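PDB 3CLV: Rab5 protein, putative from Plasmodium falciparum, which is a putative Rab5 protein, a small nucleotide-binding protein of the Ras family with a P-loop fold, modelled here with guanosine-5'-diphosphate bound. Local coordinates for residues 138-143 with 174-179; 147-152 with 196-201; 9-14 with 98-103; 46-51 with 90-95. All coordinates share one frame; numbering follows the deposited sequence.

Interaction 1 of 4, residues 138-143 with 174-179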
loop_
_atom_site.group_PDB
_atom_site.type_symbol
_atom_site.label_atom_id
_atom_site.label_comp_id
_atom_site.label_asym_id
_atom_site.label_seq_id
_atom_site.Cartn_x
_atom_site.Cartn_y
_atom_site.Cartn_z
ATOM N N TRP A 138 10.058 1.431 -16.661
ATOM C CA TRP A 138 9.078 1.523 -15.578
ATOM C C TRP A 138 7.720 2.053 -16.028
ATOM O O TRP A 138 6.681 1.562 -15.566
ATOM C CB TRP A 138 9.598 2.348 -14.396
ATOM C CG TRP A 138 10.532 1.568 -13.521
ATOM C CD1 TRP A 138 10.338 0.300 -13.017
ATOM C CD2 TRP A 138 11.790 2.011 -13.025
ATOM N NE1 TRP A 138 11.425 -0.077 -12.257
ATOM C CE2 TRP A 138 12.332 0.952 -12.247
ATOM C CE3 TRP A 138 12.529 3.195 -13.180
ATOM C CZ2 TRP A 138 13.580 1.051 -11.600
ATOM C CZ3 TRP A 138 13.769 3.295 -12.548
ATOM C CH2 TRP A 138 14.283 2.222 -11.764
ATOM N N VAL A 139 7.736 3.042 -16.917
ATOM C CA VAL A 139 6.495 3.588 -17.476
ATOM C C VAL A 139 5.689 2.487 -18.185
ATOM O O VAL A 139 4.480 2.365 -17.971
ATOM C CB VAL A 139 6.764 4.774 -18.428
ATOM C CG1 VAL A 139 5.527 5.105 -19.283
ATOM C CG2 VAL A 139 7.267 6.028 -17.643
ATOM N N ASN A 140 6.372 1.685 -19.001
ATOM C CA ASN A 140 5.749 0.535 -19.672
ATOM C C ASN A 140 5.141 -0.482 -18.715
ATOM O O ASN A 140 4.030 -0.948 -18.931
ATOM C CB ASN A 140 6.732 -0.113 -20.670
ATOM C CG ASN A 140 7.013 0.780 -21.865
ATOM O OD1 ASN A 140 6.158 1.554 -22.289
ATOM N ND2 ASN A 140 8.216 0.685 -22.404
ATOM N N GLN A 141 5.852 -0.791 -17.627
ATOM C CA GLN A 141 5.330 -1.680 -16.595
ATOM C C GLN A 141 4.104 -1.090 -15.922
ATOM O O GLN A 141 3.118 -1.788 -15.673
ATOM C CB GLN A 141 6.373 -1.921 -15.501
ATOM C CG GLN A 141 7.454 -2.898 -15.813
ATOM C CD GLN A 141 8.304 -3.230 -14.580
ATOM O OE1 GLN A 141 8.374 -2.456 -13.620
ATOM N NE2 GLN A 141 8.930 -4.398 -14.601
ATOM N N LEU A 142 4.174 0.198 -15.591
ATOM C CA LEU A 142 3.052 0.850 -14.910
ATOM C C LEU A 142 1.788 0.925 -15.776
ATOM O O LEU A 142 0.674 0.654 -15.290
ATOM C CB LEU A 142 3.441 2.251 -14.429
ATOM C CG LEU A 142 4.385 2.381 -13.233
ATOM C CD1 LEU A 142 5.083 3.741 -13.319
ATOM C CD2 LEU A 142 3.613 2.260 -11.926
ATOM N N LYS A 143 1.956 1.273 -17.049
ATOM C CA LYS A 143 0.818 1.328 -17.993
ATOM C C LYS A 143 0.068 0.005 -18.098
ATOM O O LYS A 143 -1.141 -0.006 -18.259
ATOM C CB LYS A 143 1.260 1.805 -19.382
ATOM C CG LYS A 143 1.819 3.216 -19.353
ATOM C CD LYS A 143 2.278 3.695 -20.709
ATOM C CE LYS A 143 1.370 4.780 -21.219
ATOM N NZ LYS A 143 -0.004 4.313 -21.580
ATOM N N GLN A 174 4.446 12.566 -24.568
ATOM C CA GLN A 174 3.239 12.742 -25.391
ATOM C C GLN A 174 2.761 11.419 -25.990
ATOM O O GLN A 174 1.574 11.079 -25.932
ATOM C CB GLN A 174 3.523 13.730 -26.522
ATOM C CG GLN A 174 3.844 15.144 -26.050
ATOM C CD GLN A 174 4.258 16.072 -27.187
ATOM O OE1 GLN A 174 4.950 17.064 -26.968
ATOM N NE2 GLN A 174 3.829 15.752 -28.405
ATOM N N ASP A 175 3.702 10.654 -26.534
ATOM C CA ASP A 175 3.392 9.396 -27.174
ATOM C C ASP A 175 2.819 8.411 -26.185
ATOM O O ASP A 175 2.017 7.538 -26.546
ATOM C CB ASP A 175 4.648 8.812 -27.817
ATOM C CG ASP A 175 5.026 9.513 -29.111
ATOM O OD1 ASP A 175 4.469 10.594 -29.415
ATOM O OD2 ASP A 175 5.905 8.973 -29.815
ATOM N N ASN A 176 3.229 8.556 -24.929
ATOM C CA ASN A 176 2.777 7.642 -23.908
ATOM C C ASN A 176 1.764 8.271 -22.994
ATOM O O ASN A 176 1.357 7.649 -22.017
ATOM C CB ASN A 176 3.968 7.059 -23.148
ATOM C CG ASN A 176 4.771 6.113 -24.014
ATOM O OD1 ASN A 176 4.514 4.915 -24.024
ATOM N ND2 ASN A 176 5.690 6.659 -24.799
ATOM N N ASN A 177 1.339 9.492 -23.336
ATOM C CA ASN A 177 0.255 10.170 -22.614
ATOM C C ASN A 177 0.590 10.358 -21.135
ATOM O O ASN A 177 -0.195 10.033 -20.251
ATOM C CB ASN A 177 -1.063 9.403 -22.783
ATOM C CG ASN A 177 -1.384 9.120 -24.243
ATOM O OD1 ASN A 177 -1.220 7.994 -24.709
ATOM N ND2 ASN A 177 -1.795 10.151 -24.980
ATOM N N LEU A 178 1.786 10.887 -20.899
ATOM C CA LEU A 178 2.286 11.157 -19.555
ATOM C C LEU A 178 2.292 12.662 -19.369
ATOM O O LEU A 178 2.456 13.418 -20.358
ATOM C CB LEU A 178 3.734 10.652 -19.424
ATOM C CG LEU A 178 4.101 9.269 -19.965
ATOM C CD1 LEU A 178 5.585 9.006 -19.778
ATOM C CD2 LEU A 178 3.273 8.182 -19.295
ATOM N N LEU A 179 2.099 13.090 -18.124
ATOM C CA LEU A 179 2.536 14.407 -17.692
ATOM C C LEU A 179 4.072 14.457 -17.707
ATOM O O LEU A 179 4.753 13.427 -17.572
ATOM C CB LEU A 179 1.998 14.731 -16.282
ATOM C CG LEU A 179 0.471 14.749 -16.119
ATOM C CD1 LEU A 179 0.091 14.978 -14.655
ATOM C CD2 LEU A 179 -0.138 15.846 -16.993
#
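Val139 and Leu178 reach toward each other tip to tip, and their methyls form the apolar part of this contact. CG1 of Val139 stands 3.8 Å from CD2 of Leu178 and 3.9 Å from its CD1, with the second valine methyl, CG2, 4.0 Å from CD1 of Leu178. CG1, anti to the backbone N (chi1 165°), thus faces both leucine methyls, while CG2 reaches only CD1. One helical turn on, Lys143 crosses Asn176 at about a right angle. A bend at chi3 (111°) brings CE to the backbone O of Asn176, so close that the placing of this exposed chain end is doubtful. The bend at chi4 turns NZ, which lies 3.6 Å from that O, and no hydrogen bond links the two segments. At the margin the amides of Asn140 and Asn176 only approach, oxygen to oxygen, with their planes 54° apart.

The amide of Asn176, just past the end of helix 166-175, is anchored by ND2 bonding to O of Tyr172. The next residue, Asn177, has positive phi and turns the chain, so that Leu178 N returns to Ala173 O, while the bond from Asn177 N to Gln174 O is weak. Behind the tips, Tyr172 packs on both Val139 and Leu178, and Ile150 of strand 149-155 lies against Leu178 and Lys143. Helix 129-145 thus meets the Schellman motif that ends helix 166-175; the two successive helices, linked by strand 149-155, are the crossover helices of consecutive beta-alpha-beta units on one side of a Ras-like sheet.

Interaction 2 of 4, residues 147-152 with 196-201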
loop_
_atom_site.group_PDB
_atom_site.type_symbol
_atom_site.label_atom_id
_atom_site.label_comp_id
_atom_site.label_asym_id
_atom_site.label_seq_id
_atom_site.Cartn_x
_atom_site.Cartn_y
_atom_site.Cartn_z
ATOM N N ASN A 147 -4.360 1.670 -13.901
ATOM C CA ASN A 147 -4.546 3.038 -14.371
ATOM C C ASN A 147 -3.806 3.944 -13.391
ATOM O O ASN A 147 -4.165 4.027 -12.234
ATOM C CB ASN A 147 -6.043 3.407 -14.494
ATOM C CG ASN A 147 -6.801 3.248 -13.177
ATOM O OD1 ASN A 147 -6.756 2.189 -12.551
ATOM N ND2 ASN A 147 -7.505 4.293 -12.767
ATOM N N TYR A 148 -2.708 4.539 -13.826
ATOM C CA TYR A 148 -2.000 5.487 -12.984
ATOM C C TYR A 148 -2.023 6.819 -13.685
ATOM O O TYR A 148 -1.968 6.877 -14.917
ATOM C CB TYR A 148 -0.536 5.059 -12.761
ATOM C CG TYR A 148 -0.387 3.724 -12.067
ATOM C CD1 TYR A 148 -0.622 3.589 -10.694
ATOM C CD2 TYR A 148 -0.018 2.587 -12.790
ATOM C CE1 TYR A 148 -0.483 2.343 -10.053
ATOM C CE2 TYR A 148 0.118 1.344 -12.174
ATOM C CZ TYR A 148 -0.113 1.231 -10.816
ATOM O OH TYR A 148 0.016 -0.002 -10.262
ATOM N N ILE A 149 -2.100 7.888 -12.905
ATOM C CA ILE A 149 -1.683 9.200 -13.403
ATOM C C ILE A 149 -0.162 9.246 -13.272
ATOM O O ILE A 149 0.378 9.239 -12.157
ATOM C CB ILE A 149 -2.359 10.366 -12.629
ATOM C CG1 ILE A 149 -3.881 10.278 -12.764
ATOM C CG2 ILE A 149 -1.846 11.709 -13.165
ATOM C CD1 ILE A 149 -4.656 11.139 -11.739
ATOM N N ILE A 150 0.525 9.266 -14.415
ATOM C CA ILE A 150 1.992 9.184 -14.451
ATOM C C ILE A 150 2.582 10.532 -14.850
ATOM O O ILE A 150 2.178 11.128 -15.858
ATOM C CB ILE A 150 2.501 8.097 -15.421
ATOM C CG1 ILE A 150 1.940 6.716 -15.043
ATOM C CG2 ILE A 150 4.037 8.081 -15.463
ATOM C CD1 ILE A 150 2.045 5.711 -16.190
ATOM N N ILE A 151 3.527 10.996 -14.038
ATOM C CA ILE A 151 4.332 12.164 -14.351
ATOM C C ILE A 151 5.810 11.769 -14.469
ATOM O O ILE A 151 6.395 11.161 -13.549
ATOM C CB ILE A 151 4.070 13.347 -13.383
ATOM C CG1 ILE A 151 4.835 14.606 -13.824
ATOM C CG2 ILE A 151 4.337 12.963 -11.887
ATOM C CD1 ILE A 151 4.116 15.903 -13.340
ATOM N N LEU A 152 6.382 12.080 -15.629
ATOM C CA LEU A 152 7.780 11.794 -15.888
ATOM C C LEU A 152 8.537 13.045 -15.484
ATOM O O LEU A 152 8.194 14.152 -15.916
ATOM C CB LEU A 152 7.997 11.436 -17.360
ATOM C CG LEU A 152 9.430 11.201 -17.824
ATOM C CD1 LEU A 152 9.990 9.920 -17.171
ATOM C CD2 LEU A 152 9.462 11.077 -19.356
ATOM N N TYR A 196 1.371 19.991 -8.133
ATOM C CA TYR A 196 0.300 20.862 -8.652
ATOM C C TYR A 196 -0.336 20.206 -9.869
ATOM O O TYR A 196 -1.569 20.130 -9.966
ATOM C CB TYR A 196 0.817 22.259 -9.040
ATOM C CG TYR A 196 1.296 23.121 -7.876
ATOM C CD1 TYR A 196 1.013 22.781 -6.557
ATOM C CD2 TYR A 196 2.012 24.296 -8.110
ATOM C CE1 TYR A 196 1.461 23.572 -5.493
ATOM C CE2 TYR A 196 2.462 25.086 -7.060
ATOM C CZ TYR A 196 2.183 24.716 -5.759
ATOM O OH TYR A 196 2.618 25.512 -4.718
ATOM N N MET A 197 0.519 19.736 -10.779
ATOM C CA MET A 197 0.110 19.069 -12.011
ATOM C C MET A 197 -0.673 17.786 -11.726
ATOM O O MET A 197 -1.740 17.547 -12.326
ATOM C CB MET A 197 1.332 18.775 -12.891
ATOM C CG MET A 197 1.984 20.036 -13.534
ATOM S SD MET A 197 3.379 19.630 -14.619
ATOM C CE MET A 197 2.541 18.980 -16.043
ATOM N N LEU A 198 -0.147 16.969 -10.804
ATOM C CA LEU A 198 -0.835 15.755 -10.361
ATOM C C LEU A 198 -2.193 16.050 -9.748
ATOM O O LEU A 198 -3.175 15.390 -10.075
ATOM C CB LEU A 198 0.013 14.977 -9.348
ATOM C CG LEU A 198 1.232 14.230 -9.901
ATOM C CD1 LEU A 198 2.019 13.564 -8.757
ATOM C CD2 LEU A 198 0.786 13.192 -10.943
ATOM N N ALA A 199 -2.237 17.016 -8.833
ATOM C CA ALA A 199 -3.480 17.396 -8.177
ATOM C C ALA A 199 -4.530 17.901 -9.188
ATOM O O ALA A 199 -5.714 17.519 -9.107
ATOM C CB ALA A 199 -3.217 18.423 -7.063
ATOM N N GLU A 200 -4.102 18.739 -10.135
ATOM C CA GLU A 200 -4.998 19.188 -11.233
ATOM C C GLU A 200 -5.592 17.985 -11.989
ATOM O O GLU A 200 -6.786 17.926 -12.263
ATOM C CB GLU A 200 -4.248 20.111 -12.209
ATOM C CG GLU A 200 -3.858 21.466 -11.608
ATOM C CD GLU A 200 -2.811 22.228 -12.422
ATOM O OE1 GLU A 200 -2.134 21.639 -13.297
ATOM O OE2 GLU A 200 -2.649 23.439 -12.168
ATOM N N GLU A 201 -4.735 17.020 -12.311
ATOM C CA GLU A 201 -5.156 15.808 -12.989
ATOM C C GLU A 201 -6.096 14.920 -12.130
ATOM O O GLU A 201 -7.072 14.385 -12.647
ATOM C CB GLU A 201 -3.922 15.030 -13.446
ATOM C CG GLU A 201 -4.204 14.029 -14.539
ATOM C CD GLU A 201 -4.640 14.666 -15.857
ATOM O OE1 GLU A 201 -4.276 15.833 -16.162
ATOM O OE2 GLU A 201 -5.344 13.962 -16.594
#
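Ile149 and Ile151 both press on Leu198, and this apolar packing makes up most of the contact. CD2 of Leu198 lies 3.7 Å from CG2 of Ile151 and 3.8 Å from CG2 of Ile149, so one methyl bridges two isoleucines on the same face of strand 149-155. Leu198 and Ile149 slide past each other in opposite directions, whereas Ile151 meets the leucine at a slant. CG1 of Ile151 is anti to the backbone N (chi1 -175°), and CD1 beyond it meets Met197. There the isoleucine crosses the methionine at about a right angle, CD1 lying 4.0 Å from SD and equally far from CB of Met197.

A second kind of contact is the aliphatic stem of a charged residue. CG of Glu201 rests 3.6 Å from CG2 of Ile149, and a bend at chi2 (66°) then turns CD off the line of the stem.

Strand segment 149-152 and helix segment 196-201 run nearly antiparallel, at 158°, with Cys119 and Ile121 of the neighbouring strand also under Leu198. This is the last helix, 191-206, packing on one face of the central Ras-like sheet. Without a hydrogen bond or salt bridge between the segments, the contact depends on branched methyls fitting together, and the acid joins in through its hydrocarbon part.

Interaction 3 of 4, residues 9-14 with 98-103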
loop_
_atom_site.group_PDB
_atom_site.type_symbol
_atom_site.label_atom_id
_atom_site.label_comp_id
_atom_site.label_asym_id
_atom_site.label_seq_id
_atom_site.Cartn_x
_atom_site.Cartn_y
_atom_site.Cartn_z
ATOM N N LYS A 9 -2.380 7.569 -2.712
ATOM C CA LYS A 9 -1.087 6.876 -2.752
ATOM C C LYS A 9 -0.326 7.252 -4.017
ATOM O O LYS A 9 -0.876 7.206 -5.126
ATOM C CB LYS A 9 -1.241 5.356 -2.636
ATOM C CG LYS A 9 0.094 4.583 -2.669
ATOM C CD LYS A 9 -0.161 3.081 -2.464
ATOM C CE LYS A 9 1.140 2.289 -2.444
ATOM N NZ LYS A 9 0.850 0.817 -2.248
ATOM N N THR A 10 0.935 7.647 -3.834
ATOM C CA THR A 10 1.769 8.122 -4.929
ATOM C C THR A 10 3.122 7.450 -4.828
ATOM O O THR A 10 3.852 7.644 -3.841
ATOM C CB THR A 10 1.894 9.657 -4.868
ATOM O OG1 THR A 10 0.593 10.228 -5.001
ATOM C CG2 THR A 10 2.818 10.190 -5.948
ATOM N N VAL A 11 3.445 6.624 -5.828
ATOM C CA VAL A 11 4.751 5.975 -5.869
ATOM C C VAL A 11 5.781 6.918 -6.491
ATOM O O VAL A 11 5.591 7.460 -7.596
ATOM C CB VAL A 11 4.758 4.568 -6.546
ATOM C CG1 VAL A 11 4.216 4.605 -7.994
ATOM C CG2 VAL A 11 6.176 3.948 -6.534
ATOM N N LEU A 12 6.866 7.122 -5.756
ATOM C CA LEU A 12 7.975 7.905 -6.257
ATOM C C LEU A 12 9.088 6.940 -6.626
ATOM O O LEU A 12 9.688 6.290 -5.762
ATOM C CB LEU A 12 8.410 8.945 -5.209
ATOM C CG LEU A 12 9.669 9.769 -5.483
ATOM C CD1 LEU A 12 9.587 10.549 -6.778
ATOM C CD2 LEU A 12 9.878 10.723 -4.307
ATOM N N LEU A 13 9.338 6.836 -7.930
ATOM C CA LEU A 13 10.114 5.769 -8.514
ATOM C C LEU A 13 11.214 6.340 -9.404
ATOM O O LEU A 13 11.015 7.354 -10.062
ATOM C CB LEU A 13 9.171 4.884 -9.351
ATOM C CG LEU A 13 9.704 3.786 -10.255
ATOM C CD1 LEU A 13 10.232 2.612 -9.429
ATOM C CD2 LEU A 13 8.577 3.308 -11.169
ATOM N N GLY A 14 12.362 5.669 -9.440
ATOM C CA GLY A 14 13.476 6.067 -10.316
ATOM C C GLY A 14 14.736 5.367 -9.858
ATOM O O GLY A 14 14.785 4.851 -8.734
ATOM N N TRP A 98 5.230 7.369 -1.396
ATOM C CA TRP A 98 6.065 6.243 -1.082
ATOM C C TRP A 98 7.288 6.305 -1.985
ATOM O O TRP A 98 7.190 6.034 -3.189
ATOM C CB TRP A 98 5.314 4.917 -1.322
ATOM C CG TRP A 98 4.092 4.664 -0.439
ATOM C CD1 TRP A 98 3.216 5.582 0.051
ATOM C CD2 TRP A 98 3.606 3.386 -0.018
ATOM N NE1 TRP A 98 2.237 4.964 0.793
ATOM C CE2 TRP A 98 2.453 3.611 0.758
ATOM C CE3 TRP A 98 4.051 2.066 -0.207
ATOM C CZ2 TRP A 98 1.722 2.568 1.328
ATOM C CZ3 TRP A 98 3.330 1.036 0.358
ATOM C CH2 TRP A 98 2.180 1.294 1.128
ATOM N N ASP A 99 8.446 6.606 -1.397
ATOM C CA ASP A 99 9.711 6.653 -2.144
ATOM C C ASP A 99 10.335 5.270 -2.155
ATOM O O ASP A 99 10.686 4.742 -1.102
ATOM C CB ASP A 99 10.663 7.675 -1.504
ATOM C CG ASP A 99 12.035 7.744 -2.169
ATOM O OD1 ASP A 99 12.240 7.140 -3.245
ATOM O OD2 ASP A 99 12.925 8.436 -1.591
ATOM N N THR A 100 10.454 4.679 -3.347
ATOM C CA THR A 100 11.002 3.316 -3.454
ATOM C C THR A 100 12.391 3.231 -2.796
ATOM O O THR A 100 12.732 2.207 -2.205
ATOM C CB THR A 100 11.040 2.797 -4.913
ATOM O OG1 THR A 100 11.764 3.719 -5.733
ATOM C CG2 THR A 100 9.617 2.652 -5.473
ATOM N N ALA A 101 13.164 4.311 -2.909
ATOM C CA ALA A 101 14.427 4.537 -2.163
ATOM C C ALA A 101 15.430 3.394 -2.196
ATOM O O ALA A 101 16.177 3.200 -1.221
ATOM C CB ALA A 101 14.140 4.911 -0.702
ATOM N N GLY A 102 15.456 2.658 -3.305
ATOM C CA GLY A 102 16.365 1.516 -3.458
ATOM C C GLY A 102 15.634 0.200 -3.699
ATOM O O GLY A 102 16.192 -0.712 -4.314
ATOM N N GLN A 103 14.382 0.109 -3.246
ATOM C CA GLN A 103 13.588 -1.120 -3.400
ATOM C C GLN A 103 13.109 -1.396 -4.827
ATOM O O GLN A 103 12.658 -2.504 -5.137
ATOM C CB GLN A 103 12.406 -1.130 -2.421
ATOM C CG GLN A 103 12.824 -0.995 -0.947
ATOM C CD GLN A 103 13.312 -2.303 -0.345
ATOM O OE1 GLN A 103 13.657 -3.232 -1.058
ATOM N NE2 GLN A 103 13.313 -2.381 0.981
#
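Lys9 is fully extended, every torsion near anti starting from chi1 at -180°, and this carries its end across the ring of Trp98, whose CG lies beside its own backbone N (chi1 -64°). CE sits over the centre of the six-membered ring, 3.5 Å from its centroid, as a CH-pi contact. NZ follows over the same face at 3.8 Å from that centroid, 20° off the normal, a cation-pi pair. The ammonium is also hydrogen-bonded to O of Arg115 and O of Leu112, while Trp98 NE1 is held by Asp96. Arg115 of the second subunit packs on Trp98 as well.

Beyond this pair the backbones run parallel. Trp98 N bonds to Thr10 O at 2.8 Å, and the register continues with Leu12 N to Trp98 O and Thr100 N to Leu12 O. Thr100 then turns its CG2 to Val11 CG2, 3.8 Å away, and its OG1 bonds to Glu104.

Asp99 OD1 accepts from Ala101 N at 3.0 Å, met from above the carboxylate plane, in an Asx turn that overlaps the type I' turn from Thr100 to Gln103. Neighbouring inner strands so deliver Gly14 of the probable P-loop and the Asp99-Gly102 DxxG motif of Ras-family proteins to the guanosine-5'-diphosphate site.

Interaction 4 of 4, residues 46-51 with 90-95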
loop_
_atom_site.group_PDB
_atom_site.type_symbol
_atom_site.label_atom_id
_atom_site.label_comp_id
_atom_site.label_asym_id
_atom_site.label_seq_id
_atom_site.Cartn_x
_atom_site.Cartn_y
_atom_site.Cartn_z
ATOM N N THR A 46 3.884 12.761 3.475
ATOM C CA THR A 46 2.624 13.288 2.942
ATOM C C THR A 46 2.784 14.741 2.477
ATOM O O THR A 46 3.725 15.433 2.868
ATOM C CB THR A 46 1.438 13.116 3.920
ATOM O OG1 THR A 46 1.665 13.892 5.106
ATOM C CG2 THR A 46 1.285 11.659 4.321
ATOM N N TYR A 47 1.885 15.182 1.609
ATOM C CA TYR A 47 1.923 16.536 1.112
ATOM C C TYR A 47 0.539 16.903 0.634
ATOM O O TYR A 47 -0.147 16.092 -0.004
ATOM C CB TYR A 47 2.944 16.680 -0.021
ATOM C CG TYR A 47 3.091 18.102 -0.498
ATOM C CD1 TYR A 47 3.732 19.058 0.305
ATOM C CD2 TYR A 47 2.575 18.503 -1.731
ATOM C CE1 TYR A 47 3.872 20.360 -0.112
ATOM C CE2 TYR A 47 2.712 19.817 -2.166
ATOM C CZ TYR A 47 3.363 20.739 -1.343
ATOM O OH TYR A 47 3.510 22.051 -1.721
ATOM N N VAL A 48 0.122 18.125 0.956
ATOM C CA VAL A 48 -1.211 18.575 0.599
ATOM C C VAL A 48 -1.117 19.711 -0.409
ATOM O O VAL A 48 -0.356 20.656 -0.225
ATOM C CB VAL A 48 -1.994 19.041 1.841
ATOM C CG1 VAL A 48 -3.386 19.521 1.443
ATOM C CG2 VAL A 48 -2.077 17.922 2.871
ATOM N N VAL A 49 -1.879 19.602 -1.484
ATOM C CA VAL A 49 -2.060 20.702 -2.414
ATOM C C VAL A 49 -3.506 21.146 -2.255
ATOM O O VAL A 49 -4.426 20.333 -2.363
ATOM C CB VAL A 49 -1.841 20.284 -3.901
ATOM C CG1 VAL A 49 -2.180 21.446 -4.844
ATOM C CG2 VAL A 49 -0.413 19.806 -4.151
ATOM N N ASN A 50 -3.716 22.425 -1.976
ATOM C CA ASN A 50 -5.066 22.969 -2.117
ATOM C C ASN A 50 -5.139 23.765 -3.412
ATOM O O ASN A 50 -4.397 24.736 -3.596
ATOM C CB ASN A 50 -5.487 23.798 -0.899
ATOM C CG ASN A 50 -6.944 24.251 -0.979
ATOM O OD1 ASN A 50 -7.254 25.248 -1.631
ATOM N ND2 ASN A 50 -7.841 23.512 -0.319
ATOM N N LEU A 51 -6.021 23.332 -4.311
ATOM C CA LEU A 51 -6.059 23.849 -5.678
ATOM C C LEU A 51 -6.555 25.294 -5.774
ATOM O O LEU A 51 -6.153 26.024 -6.681
ATOM C CB LEU A 51 -6.877 22.923 -6.586
ATOM C CG LEU A 51 -6.213 21.620 -7.072
ATOM C CD1 LEU A 51 -7.177 20.875 -7.963
ATOM C CD2 LEU A 51 -4.899 21.866 -7.819
ATOM N N LEU A 90 -13.570 18.829 -2.974
ATOM C CA LEU A 90 -12.771 17.925 -3.812
ATOM C C LEU A 90 -11.321 18.373 -4.004
ATOM O O LEU A 90 -10.449 17.553 -4.306
ATOM C CB LEU A 90 -13.430 17.748 -5.191
ATOM C CG LEU A 90 -14.909 17.357 -5.317
ATOM C CD1 LEU A 90 -15.296 17.297 -6.779
ATOM C CD2 LEU A 90 -15.231 16.030 -4.625
ATOM N N CYS A 91 -11.073 19.665 -3.811
ATOM C CA CYS A 91 -9.853 20.303 -4.297
ATOM C C CYS A 91 -8.755 20.469 -3.248
ATOM O O CYS A 91 -7.751 21.160 -3.489
ATOM C CB CYS A 91 -10.193 21.666 -4.894
ATOM S SG CYS A 91 -10.562 22.876 -3.621
ATOM N N ASN A 92 -8.958 19.871 -2.081
ATOM C CA ASN A 92 -7.888 19.738 -1.112
ATOM C C ASN A 92 -7.303 18.339 -1.270
ATOM O O ASN A 92 -7.877 17.355 -0.795
ATOM C CB ASN A 92 -8.409 19.964 0.303
ATOM C CG ASN A 92 -7.290 20.156 1.308
ATOM O OD1 ASN A 92 -6.611 21.193 1.320
ATOM N ND2 ASN A 92 -7.103 19.163 2.174
ATOM N N ILE A 93 -6.173 18.259 -1.962
ATOM C CA ILE A 93 -5.622 16.971 -2.375
ATOM C C ILE A 93 -4.372 16.588 -1.593
ATOM O O ILE A 93 -3.341 17.271 -1.658
ATOM C CB ILE A 93 -5.395 16.935 -3.903
ATOM C CG1 ILE A 93 -6.759 17.004 -4.600
ATOM C CG2 ILE A 93 -4.612 15.674 -4.325
ATOM C CD1 ILE A 93 -6.748 17.795 -5.867
ATOM N N LYS A 94 -4.494 15.496 -0.841
ATOM C CA LYS A 94 -3.416 15.008 0.010
ATOM C C LYS A 94 -2.711 13.814 -0.631
ATOM O O LYS A 94 -3.344 12.820 -0.984
ATOM C CB LYS A 94 -3.974 14.635 1.374
ATOM C CG LYS A 94 -2.963 14.025 2.323
ATOM C CD LYS A 94 -3.610 13.884 3.682
ATOM C CE LYS A 94 -2.779 13.034 4.604
ATOM N NZ LYS A 94 -3.352 13.114 5.987
ATOM N N PHE A 95 -1.397 13.943 -0.805
ATOM C CA PHE A 95 -0.571 12.889 -1.387
ATOM C C PHE A 95 0.075 12.058 -0.293
ATOM O O PHE A 95 0.605 12.626 0.658
ATOM C CB PHE A 95 0.520 13.502 -2.284
ATOM C CG PHE A 95 -0.028 14.196 -3.497
ATOM C CD1 PHE A 95 -0.278 13.481 -4.672
ATOM C CD2 PHE A 95 -0.312 15.563 -3.464
ATOM C CE1 PHE A 95 -0.797 14.114 -5.806
ATOM C CE2 PHE A 95 -0.838 16.215 -4.589
ATOM C CZ PHE A 95 -1.078 15.486 -5.774
#
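Val49 and Phe95 meet at the apolar centre, where CG2 of the valine comes in at the ring edge, near the ring plane, 3.6 Å from CE2 of Phe95. Beyond the last strand pair, Leu51 crosses Ile93 at a slant, CD1 to CD1 at 3.8 Å; separately, CB of Leu51 touches CB of Cys91 at 3.9 Å. Helix 191-206 covers the face of Val49 and Phe95: Leu198 packs on Phe95, and Phe195 meets that ring edge-to-face.

The backbones pair as antiparallel strands, with Tyr47-Phe95 and Val49-Ile93 as hydrogen-bonded pairs. The bond from Phe95 N to Tyr47 O is short, 2.6 Å, and nearly straight. Strands 43-50 and 92-99 are the antiparallel pair at one end of the otherwise parallel Ras-like sheet; the link between them is long, and much of it is not modelled.

The other face is more polar. Val48 CG2 lies 4.0 Å from CG of Lys94, and its CG1 stands 3.6 Å from OD1 of Asn92. That same oxygen accepts from Asn50 ND2 at 3.1 Å, along a straight 170° bond. The donor arrives on a lone pair in the carbonyl plane of Asn92, and the oxygen lies in the amide plane of Asn50, although the two amides are turned 48° apart.

How the interactions relate
Interaction 3 is the buried one, tying parallel strands 8-13 and 92-99 together beside the nucleotide, whereas interaction 1 is a surface contact between helix 129-145 and the turn that ends helix 166-175. Interactions 2 and 4 are partly buried: helix 191-206, which forms interaction 2, also lies against interaction 4, with Ala199 against Ile93 and Phe95. Strand 92-99 serves interactions 3 and 4, pairing parallel on one side and antiparallel on the other. Interactions 1 and 2 meet where Leu179 pairs with Ile150 and Leu152. Chemistry follows position: backbone hydrogen bonds join the strand pairs, while apolar packing, joined by the hydrocarbon parts of Lys143 and Glu201, carries interactions 1 and 2, with no hydrogen bond across either.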